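Local coordinates for protein 16S rRNA (adenine(1408)-N(1))-methyltransferase (Catenulispora acidiphila, PDB 4X1O) that probably transfers a methyl group from S-adenosyl-L-methionine to N1 of adenine 1408 in 16S ribosomal RNA, a modification linked to aminoglycoside resistance, at residues A[55-63]-A[83-91]; A[117-128]-A[150-161]. All blocks are in the same frame, centred on the assembly; numbering follows the deposited sequence.

Contact 1: A[55-63]-A[83-91]; sequences GTGDARTAY and RMTETAVRA
Thr87 OG1 gives Asp58 O a short hydrogen bond of 2.6 Å from 22° out of the carbonyl plane. With OG1 beside its backbone N (chi1 -70°), Thr87 turns the methyl CG2 the other way, onto Tyr63, 3.7 Å from Tyr63 CB. Trp220 NE1 also bonds to Thr87 OG1, and water 1 takes the N-H of Thr87 while donating to Asp58 O and Arg83 O. The Thr56 and Met84 side chains run nearly perpendicular, OG1 of Thr56 3.0 Å from SD of Met84; Ala59 CB packs at 3.8 Å from Met84 CG. In this Rossmann-like methyltransferase fold, Gly55-Thr56-Gly57 belongs to the glycine-rich loop after strand 49-54, and Thr61 and Arg83 contact S-adenosyl-L-methionine in ligand-bound structures of this protein; none is bound here. The Arg83 guanidinium lays one face over Gly57, whose C lies 3.9 Å off its plane, displaced from the group's centre. Asp58 makes an Asx turn, OD1 accepting from Arg60 N at 3.0 Å from above the carboxylate plane, while OD2 bonds to Trp220 N and Ser219 OG. The Tyr63 ring meets Ala91 obliquely, Tyr63 CD1 4.3 Å from Ala91 CB, and its hydroxyl bonds to Gly98 O.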
loop_
_atom_site.group_PDB
_atom_site.type_symbol
_atom_site.label_atom_id
_atom_site.label_comp_id
_atom_site.label_asym_id
_atom_site.label_seq_id
_atom_site.Cartn_x
_atom_site.Cartn_y
_atom_site.Cartn_z
ATOM N N GLY A 55 0.925 2.788 -2.667
ATOM C CA GLY A 55 -0.129 3.787 -2.658
ATOM C C GLY A 55 -0.296 4.269 -1.226
ATOM O O GLY A 55 -0.600 3.489 -0.326
ATOM N N THR A 56 -0.084 5.556 -0.997
ATOM C CA THR A 56 -0.003 6.053 0.371
ATOM C C THR A 56 -1.005 7.166 0.659
ATOM O O THR A 56 -1.268 7.481 1.816
ATOM C CB THR A 56 1.402 6.577 0.675
ATOM O OG1 THR A 56 1.750 7.572 -0.294
ATOM C CG2 THR A 56 2.414 5.445 0.602
ATOM N N GLY A 57 -1.575 7.752 -0.390
ATOM C CA GLY A 57 -2.334 8.980 -0.216
ATOM C C GLY A 57 -1.368 10.029 0.299
ATOM O O GLY A 57 -0.289 10.197 -0.270
ATOM N N ASP A 58 -1.716 10.715 1.385
ATOM C CA ASP A 58 -0.780 11.686 1.945
ATOM C C ASP A 58 0.184 11.002 2.911
ATOM O O ASP A 58 1.003 11.662 3.559
ATOM C CB ASP A 58 -1.509 12.861 2.625
ATOM C CG ASP A 58 -2.371 12.448 3.816
ATOM O OD1 ASP A 58 -2.267 11.305 4.314
ATOM O OD2 ASP A 58 -3.161 13.307 4.272
ATOM N N ALA A 59 0.065 9.676 2.983
ATOM C CA ALA A 59 0.939 8.801 3.756
ATOM C C ALA A 59 0.823 8.974 5.269
ATOM O O ALA A 59 1.681 8.501 6.001
ATOM C CB ALA A 59 2.390 8.974 3.323
ATOM N N ARG A 60 -0.249 9.607 5.741
ATOM C CA ARG A 60 -0.504 9.650 7.176
ATOM C C ARG A 60 -0.735 8.237 7.716
ATOM O O ARG A 60 -0.399 7.943 8.852
ATOM C CB ARG A 60 -1.706 10.550 7.514
ATOM C CG ARG A 60 -1.877 10.741 9.018
ATOM C CD ARG A 60 -3.044 11.648 9.401
ATOM N NE ARG A 60 -3.056 11.885 10.843
ATOM C CZ ARG A 60 -3.940 12.647 11.486
ATOM N NH1 ARG A 60 -4.924 13.258 10.831
ATOM N NH2 ARG A 60 -3.832 12.806 12.802
ATOM N N THR A 61 -1.317 7.352 6.900
ATOM C CA THR A 61 -1.569 5.999 7.389
ATOM C C THR A 61 -0.250 5.257 7.647
ATOM O O THR A 61 -0.094 4.588 8.672
ATOM C CB THR A 61 -2.452 5.219 6.396
ATOM O OG1 THR A 61 -3.657 5.959 6.187
ATOM C CG2 THR A 61 -2.801 3.846 6.942
ATOM N N ALA A 62 0.697 5.403 6.727
ATOM C CA ALA A 62 2.031 4.828 6.877
ATOM C C ALA A 62 2.737 5.416 8.089
ATOM O O ALA A 62 3.389 4.706 8.850
ATOM C CB ALA A 62 2.857 5.065 5.624
ATOM N N TYR A 63 2.598 6.722 8.259
ATOM C CA TYR A 63 3.197 7.402 9.406
ATOM C C TYR A 63 2.672 6.837 10.724
ATOM O O TYR A 63 3.444 6.553 11.624
ATOM C CB TYR A 63 2.908 8.894 9.318
ATOM C CG TYR A 63 3.301 9.689 10.542
ATOM C CD1 TYR A 63 4.627 10.035 10.775
ATOM C CD2 TYR A 63 2.342 10.112 11.458
ATOM C CE1 TYR A 63 4.987 10.784 11.899
ATOM C CE2 TYR A 63 2.689 10.854 12.583
ATOM C CZ TYR A 63 4.009 11.185 12.799
ATOM O OH TYR A 63 4.337 11.925 13.922
ATOM N N ARG A 83 2.417 14.839 -2.560
ATOM C CA ARG A 83 1.296 14.664 -1.652
ATOM C C ARG A 83 1.750 14.204 -0.269
ATOM O O ARG A 83 1.033 14.356 0.719
ATOM C CB ARG A 83 0.298 13.653 -2.231
ATOM C CG ARG A 83 -0.488 14.190 -3.424
ATOM C CD ARG A 83 -1.253 13.087 -4.145
ATOM N NE ARG A 83 -2.439 12.650 -3.413
ATOM C CZ ARG A 83 -2.823 11.381 -3.300
ATOM N NH1 ARG A 83 -2.112 10.419 -3.872
ATOM N NH2 ARG A 83 -3.916 11.075 -2.615
ATOM N N MET A 84 2.933 13.612 -0.210
ATOM C CA MET A 84 3.414 13.016 1.025
ATOM C C MET A 84 4.294 13.963 1.838
ATOM O O MET A 84 4.781 13.575 2.892
ATOM C CB MET A 84 4.197 11.738 0.731
ATOM C CG MET A 84 3.373 10.621 0.095
ATOM S SD MET A 84 4.353 9.109 -0.083
ATOM C CE MET A 84 5.478 9.579 -1.395
ATOM N N THR A 85 4.494 15.191 1.357
ATOM C CA THR A 85 5.504 16.070 1.947
ATOM C C THR A 85 5.236 16.438 3.402
ATOM O O THR A 85 6.173 16.490 4.194
ATOM C CB THR A 85 5.669 17.371 1.135
ATOM O OG1 THR A 85 4.394 17.999 0.953
ATOM C CG2 THR A 85 6.280 17.064 -0.216
ATOM N N GLU A 86 3.978 16.689 3.752
ATOM C CA GLU A 86 3.618 16.982 5.140
ATOM C C GLU A 86 3.984 15.832 6.075
ATOM O O GLU A 86 4.487 16.044 7.177
ATOM C CB GLU A 86 2.125 17.286 5.256
ATOM C CG GLU A 86 1.654 17.526 6.675
ATOM C CD GLU A 86 0.257 18.115 6.731
ATOM O OE1 GLU A 86 -0.278 18.494 5.670
ATOM O OE2 GLU A 86 -0.310 18.197 7.841
ATOM N N THR A 87 3.721 14.609 5.631
ATOM C CA THR A 87 4.102 13.443 6.405
ATOM C C THR A 87 5.617 13.386 6.544
ATOM O O THR A 87 6.141 13.119 7.617
ATOM C CB THR A 87 3.592 12.137 5.754
ATOM O OG1 THR A 87 2.170 12.084 5.876
ATOM C CG2 THR A 87 4.194 10.922 6.454
ATOM N N ALA A 88 6.317 13.634 5.448
ATOM C CA ALA A 88 7.772 13.560 5.460
ATOM C C ALA A 88 8.379 14.610 6.389
ATOM O O ALA A 88 9.348 14.323 7.097
ATOM C CB ALA A 88 8.325 13.720 4.050
ATOM N N VAL A 89 7.804 15.809 6.392
ATOM C CA VAL A 89 8.287 16.884 7.271
ATOM C C VAL A 89 8.111 16.488 8.741
ATOM O O VAL A 89 9.022 16.653 9.562
ATOM C CB VAL A 89 7.562 18.220 6.991
ATOM C CG1 VAL A 89 7.840 19.232 8.091
ATOM C CG2 VAL A 89 7.984 18.789 5.636
ATOM N N ARG A 90 6.945 15.931 9.056
ATOM C CA ARG A 90 6.648 15.485 10.413
ATOM C C ARG A 90 7.557 14.332 10.826
ATOM O O ARG A 90 8.030 14.280 11.964
ATOM C CB ARG A 90 5.174 15.083 10.523
ATOM C CG ARG A 90 4.228 16.286 10.447
ATOM C CD ARG A 90 2.782 15.853 10.615
ATOM N NE ARG A 90 1.996 16.779 11.430
ATOM C CZ ARG A 90 1.000 17.522 10.967
ATOM N NH1 ARG A 90 0.667 17.458 9.691
ATOM N NH2 ARG A 90 0.331 18.326 11.780
ATOM N N ALA A 91 7.818 13.418 9.895
ATOM C CA ALA A 91 8.587 12.221 10.212
ATOM C C ALA A 91 10.075 12.520 10.437
ATOM O O ALA A 91 10.766 11.751 11.107
ATOM C CB ALA A 91 8.402 11.169 9.100
HETATM O O HOH W 1 1.464 14.370 3.675
#

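Contact 2: A[117-128]-A[150-161]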
loop_
_atom_site.group_PDB
_atom_site.type_symbol
_atom_site.label_atom_id
_atom_site.label_comp_id
_atom_site.label_asym_id
_atom_site.label_seq_id
_atom_site.Cartn_x
_atom_site.Cartn_y
_atom_site.Cartn_z
ATOM N N LEU A 117 14.031 -2.288 -4.200
ATOM C CA LEU A 117 12.824 -2.733 -3.495
ATOM C C LEU A 117 12.445 -4.184 -3.751
ATOM O O LEU A 117 11.461 -4.657 -3.197
ATOM C CB LEU A 117 11.625 -1.865 -3.871
ATOM C CG LEU A 117 11.651 -0.434 -3.355
ATOM C CD1 LEU A 117 10.390 0.283 -3.787
ATOM C CD2 LEU A 117 11.767 -0.452 -1.845
ATOM N N HIS A 118 13.195 -4.883 -4.595
ATOM C CA HIS A 118 12.846 -6.271 -4.887
ATOM C C HIS A 118 13.082 -7.171 -3.678
ATOM O O HIS A 118 14.162 -7.171 -3.091
ATOM C CB HIS A 118 13.643 -6.780 -6.087
ATOM C CG HIS A 118 13.074 -6.372 -7.411
ATOM N ND1 HIS A 118 12.432 -7.261 -8.248
ATOM C CD2 HIS A 118 13.028 -5.172 -8.034
ATOM C CE1 HIS A 118 12.031 -6.625 -9.336
ATOM N NE2 HIS A 118 12.376 -5.356 -9.229
ATOM N N GLY A 119 12.051 -7.921 -3.304
ATOM C CA GLY A 119 12.165 -8.973 -2.316
ATOM C C GLY A 119 12.422 -8.464 -0.919
ATOM O O GLY A 119 13.031 -9.162 -0.110
ATOM N N VAL A 120 11.965 -7.255 -0.621
ATOM C CA VAL A 120 12.276 -6.690 0.691
ATOM C C VAL A 120 11.143 -6.844 1.705
ATOM O O VAL A 120 11.386 -6.825 2.909
ATOM C CB VAL A 120 12.641 -5.196 0.599
ATOM C CG1 VAL A 120 13.873 -4.976 -0.320
ATOM C CG2 VAL A 120 11.454 -4.350 0.154
ATOM N N ALA A 121 9.915 -7.006 1.232
ATOM C CA ALA A 121 8.770 -6.828 2.133
ATOM C C ALA A 121 8.346 -8.119 2.839
ATOM O O ALA A 121 8.183 -9.164 2.201
ATOM C CB ALA A 121 7.602 -6.246 1.367
ATOM N N ASP A 122 8.167 -8.042 4.159
ATOM C CA ASP A 122 7.520 -9.115 4.914
ATOM C C ASP A 122 6.008 -9.069 4.780
ATOM O O ASP A 122 5.320 -10.037 5.100
ATOM C CB ASP A 122 7.880 -9.022 6.397
ATOM C CG ASP A 122 9.350 -9.262 6.657
ATOM O OD1 ASP A 122 9.861 -10.330 6.260
ATOM O OD2 ASP A 122 9.985 -8.382 7.262
ATOM N N GLU A 123 5.487 -7.931 4.354
ATOM C CA GLU A 123 4.048 -7.732 4.207
ATOM C C GLU A 123 3.824 -6.598 3.248
ATOM O O GLU A 123 4.545 -5.602 3.301
ATOM C CB GLU A 123 3.405 -7.421 5.556
ATOM C CG GLU A 123 1.916 -7.221 5.525
ATOM C CD GLU A 123 1.350 -7.098 6.937
ATOM O OE1 GLU A 123 2.143 -6.928 7.890
ATOM O OE2 GLU A 123 0.121 -7.184 7.100
ATOM N N VAL A 124 2.838 -6.741 2.366
ATOM C CA VAL A 124 2.542 -5.692 1.396
ATOM C C VAL A 124 1.115 -5.256 1.612
ATOM O O VAL A 124 0.217 -6.089 1.698
ATOM C CB VAL A 124 2.740 -6.176 -0.045
ATOM C CG1 VAL A 124 2.342 -5.083 -1.047
ATOM C CG2 VAL A 124 4.189 -6.656 -0.240
ATOM N N MET A 125 0.892 -3.958 1.734
ATOM C CA MET A 125 -0.464 -3.470 1.956
ATOM C C MET A 125 -0.857 -2.512 0.861
ATOM O O MET A 125 -0.109 -1.579 0.552
ATOM C CB MET A 125 -0.591 -2.770 3.319
ATOM C CG MET A 125 -0.464 -3.712 4.514
ATOM S SD MET A 125 -0.851 -2.771 6.022
ATOM C CE MET A 125 -2.505 -3.367 6.371
ATOM N N VAL A 126 -2.029 -2.742 0.274
ATOM C CA VAL A 126 -2.578 -1.814 -0.712
ATOM C C VAL A 126 -3.857 -1.243 -0.139
ATOM O O VAL A 126 -4.900 -1.878 -0.186
ATOM C CB VAL A 126 -2.837 -2.518 -2.060
ATOM C CG1 VAL A 126 -3.451 -1.555 -3.079
ATOM C CG2 VAL A 126 -1.540 -3.129 -2.601
ATOM N N LEU A 127 -3.779 -0.052 0.445
ATOM C CA LEU A 127 -4.919 0.469 1.179
ATOM C C LEU A 127 -5.564 1.636 0.433
ATOM O O LEU A 127 -4.898 2.622 0.099
ATOM C CB LEU A 127 -4.486 0.899 2.590
ATOM C CG LEU A 127 -3.680 -0.122 3.405
ATOM C CD1 LEU A 127 -3.289 0.469 4.761
ATOM C CD2 LEU A 127 -4.451 -1.435 3.585
ATOM N N MET A 128 -6.859 1.524 0.155
ATOM C CA MET A 128 -7.559 2.596 -0.573
ATOM C C MET A 128 -6.823 3.070 -1.843
ATOM O O MET A 128 -6.512 4.253 -1.988
ATOM C CB MET A 128 -7.781 3.799 0.348
ATOM C CG MET A 128 -8.679 3.508 1.543
ATOM S SD MET A 128 -10.406 3.313 1.060
ATOM C CE MET A 128 -10.738 4.939 0.385
ATOM N N ALA A 150 6.880 -8.460 -6.890
ATOM C CA ALA A 150 8.315 -8.193 -6.942
ATOM C C ALA A 150 8.874 -7.667 -5.623
ATOM O O ALA A 150 10.006 -7.995 -5.268
ATOM C CB ALA A 150 8.632 -7.212 -8.055
ATOM N N VAL A 151 8.106 -6.854 -4.902
ATOM C CA VAL A 151 8.663 -6.257 -3.670
ATOM C C VAL A 151 8.561 -7.216 -2.488
ATOM O O VAL A 151 9.130 -6.983 -1.434
ATOM C CB VAL A 151 7.982 -4.909 -3.307
ATOM C CG1 VAL A 151 8.086 -3.939 -4.462
ATOM C CG2 VAL A 151 6.529 -5.106 -2.870
ATOM N N ALA A 152 7.841 -8.318 -2.668
ATOM C CA ALA A 152 7.566 -9.230 -1.551
ATOM C C ALA A 152 8.584 -10.355 -1.375
ATOM O O ALA A 152 9.080 -10.906 -2.363
ATOM C CB ALA A 152 6.165 -9.844 -1.735
ATOM N N LYS A 153 8.851 -10.719 -0.113
ATOM C CA LYS A 153 9.546 -11.952 0.220
ATOM C C LYS A 153 8.579 -13.115 0.048
ATOM O O LYS A 153 7.372 -12.946 0.216
ATOM C CB LYS A 153 10.050 -11.954 1.663
ATOM C CG LYS A 153 11.115 -10.936 1.985
ATOM C CD LYS A 153 11.412 -11.026 3.462
ATOM C CE LYS A 153 12.498 -10.071 3.891
ATOM N NZ LYS A 153 12.854 -10.371 5.300
ATOM N N PRO A 154 9.102 -14.305 -0.265
ATOM C CA PRO A 154 8.186 -15.454 -0.282
ATOM C C PRO A 154 7.475 -15.616 1.057
ATOM O O PRO A 154 8.106 -15.468 2.110
ATOM C CB PRO A 154 9.110 -16.651 -0.567
ATOM C CG PRO A 154 10.307 -16.050 -1.242
ATOM C CD PRO A 154 10.482 -14.676 -0.627
ATOM N N GLY A 155 6.172 -15.885 1.014
ATOM C CA GLY A 155 5.390 -16.070 2.222
ATOM C C GLY A 155 4.784 -14.783 2.766
ATOM O O GLY A 155 3.960 -14.818 3.670
ATOM N N ALA A 156 5.202 -13.636 2.239
ATOM C CA ALA A 156 4.627 -12.367 2.679
ATOM C C ALA A 156 3.148 -12.265 2.348
ATOM O O ALA A 156 2.752 -12.579 1.230
ATOM C CB ALA A 156 5.384 -11.181 2.026
ATOM N N PRO A 157 2.334 -11.802 3.305
ATOM C CA PRO A 157 0.925 -11.549 2.995
ATOM C C PRO A 157 0.756 -10.274 2.187
ATOM O O PRO A 157 1.525 -9.312 2.323
ATOM C CB PRO A 157 0.260 -11.390 4.370
ATOM C CG PRO A 157 1.322 -11.618 5.383
ATOM C CD PRO A 157 2.652 -11.518 4.714
ATOM N N LEU A 158 -0.239 -10.299 1.312
ATOM C CA LEU A 158 -0.688 -9.106 0.631
ATOM C C LEU A 158 -2.079 -8.802 1.139
ATOM O O LEU A 158 -2.922 -9.685 1.192
ATOM C CB LEU A 158 -0.691 -9.292 -0.872
ATOM C CG LEU A 158 -1.495 -8.274 -1.686
ATOM C CD1 LEU A 158 -0.790 -6.922 -1.779
ATOM C CD2 LEU A 158 -1.744 -8.843 -3.067
ATOM N N GLU A 159 -2.318 -7.566 1.548
ATOM C CA GLU A 159 -3.649 -7.192 2.023
ATOM C C GLU A 159 -4.105 -6.042 1.155
ATOM O O GLU A 159 -3.413 -5.034 1.063
ATOM C CB GLU A 159 -3.643 -6.778 3.493
ATOM C CG GLU A 159 -3.516 -7.933 4.469
ATOM C CD GLU A 159 -2.224 -7.878 5.250
ATOM O OE1 GLU A 159 -1.361 -7.044 4.899
ATOM O OE2 GLU A 159 -2.073 -8.660 6.214
ATOM N N ILE A 160 -5.242 -6.207 0.485
ATOM C CA ILE A 160 -5.787 -5.147 -0.350
ATOM C C ILE A 160 -7.099 -4.711 0.268
ATOM O O ILE A 160 -7.914 -5.554 0.647
ATOM C CB ILE A 160 -6.017 -5.608 -1.795
ATOM C CG1 ILE A 160 -4.703 -6.034 -2.446
ATOM C CG2 ILE A 160 -6.685 -4.509 -2.618
ATOM C CD1 ILE A 160 -4.927 -6.742 -3.780
ATOM N N SER A 161 -7.296 -3.404 0.392
ATOM C CA SER A 161 -8.514 -2.877 0.997
ATOM C C SER A 161 -9.078 -1.824 0.079
ATOM O O SER A 161 -8.461 -0.770 -0.134
ATOM C CB SER A 161 -8.245 -2.278 2.387
ATOM O OG SER A 161 -7.998 -3.285 3.355
HETATM O O HOH W 2 12.608 -8.881 8.259
#
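Lys153 runs extended alongside Asp122, and its NZ meets Asp122 OD1 at 3.1 Å on the syn side, 29° out of the carboxylate plane. The other oxygen, OD2, accepts from Ile50 N and from water 2, which also takes a weak bond from Lys153 NZ. Nearby, Val151 O receives Ala121 N at 2.8 Å and, weakly, Val120 N; Ala150 O takes Gly119 N, and Lys153 N returns a bond to Ala121 O. These bonds tie residues 119-121 to residues 150-153, where helix 142-151 gives way to the connection to strand 157-163. Beyond them, 123-127 and 157-161 are neighbouring parallel strands of the central sheet of the methyltransferase fold, joined by a crossover through helices 131-139 and 142-151. Val124 and Val126 each donate and accept: Val124 N to Pro157 O, Glu159 N to Val124 O, Val126 N to Glu159 O (2.8 Å, 176° at the hydrogen) and Ser161 N to Val126 O. Met128 N closes the series on Ser161 O. Val124 CG1 packs at 3.7 Å from Leu158 CD1, while its CG2 meets Val151 CG2 at 3.8 Å. On the other face the carboxylates of Glu123 and Glu159 are turned 51° apart; Glu123 OE2 lies 2.7 Å from Glu159 OE1 and 2.8 Å from Glu159 OE2, suggesting that one acid is protonated. Arg49 NE holds Glu123 OE1 in a salt bridge.

In the fold
Strand 49-54 connects the two contacts: it runs into the loop of contact 1 and lies next to strand 123-127 of contact 2, whose Met125 makes backbone hydrogen bonds with Val52 and Val54. The contact centres are 19 Å apart, yet Thr61 CG2 packs at 4.1 Å from Leu127 CD1, at the C-terminal end of strand 123-127. Both lie beside residues of the cosubstrate site, with no ligand bound here. Contact 1 supplies Thr61 and Arg83; between nearest side-chain atoms, its Thr56 is about 3 Å from Asp78, and Val126 and Met128 of contact 2 are about 4 Å from Leu133 and Ser217, respectively. In other structures of this protein Asp78 and Leu133 bind S-adenosyl-L-methionine, and Ser217 S-adenosyl-L-homocysteine.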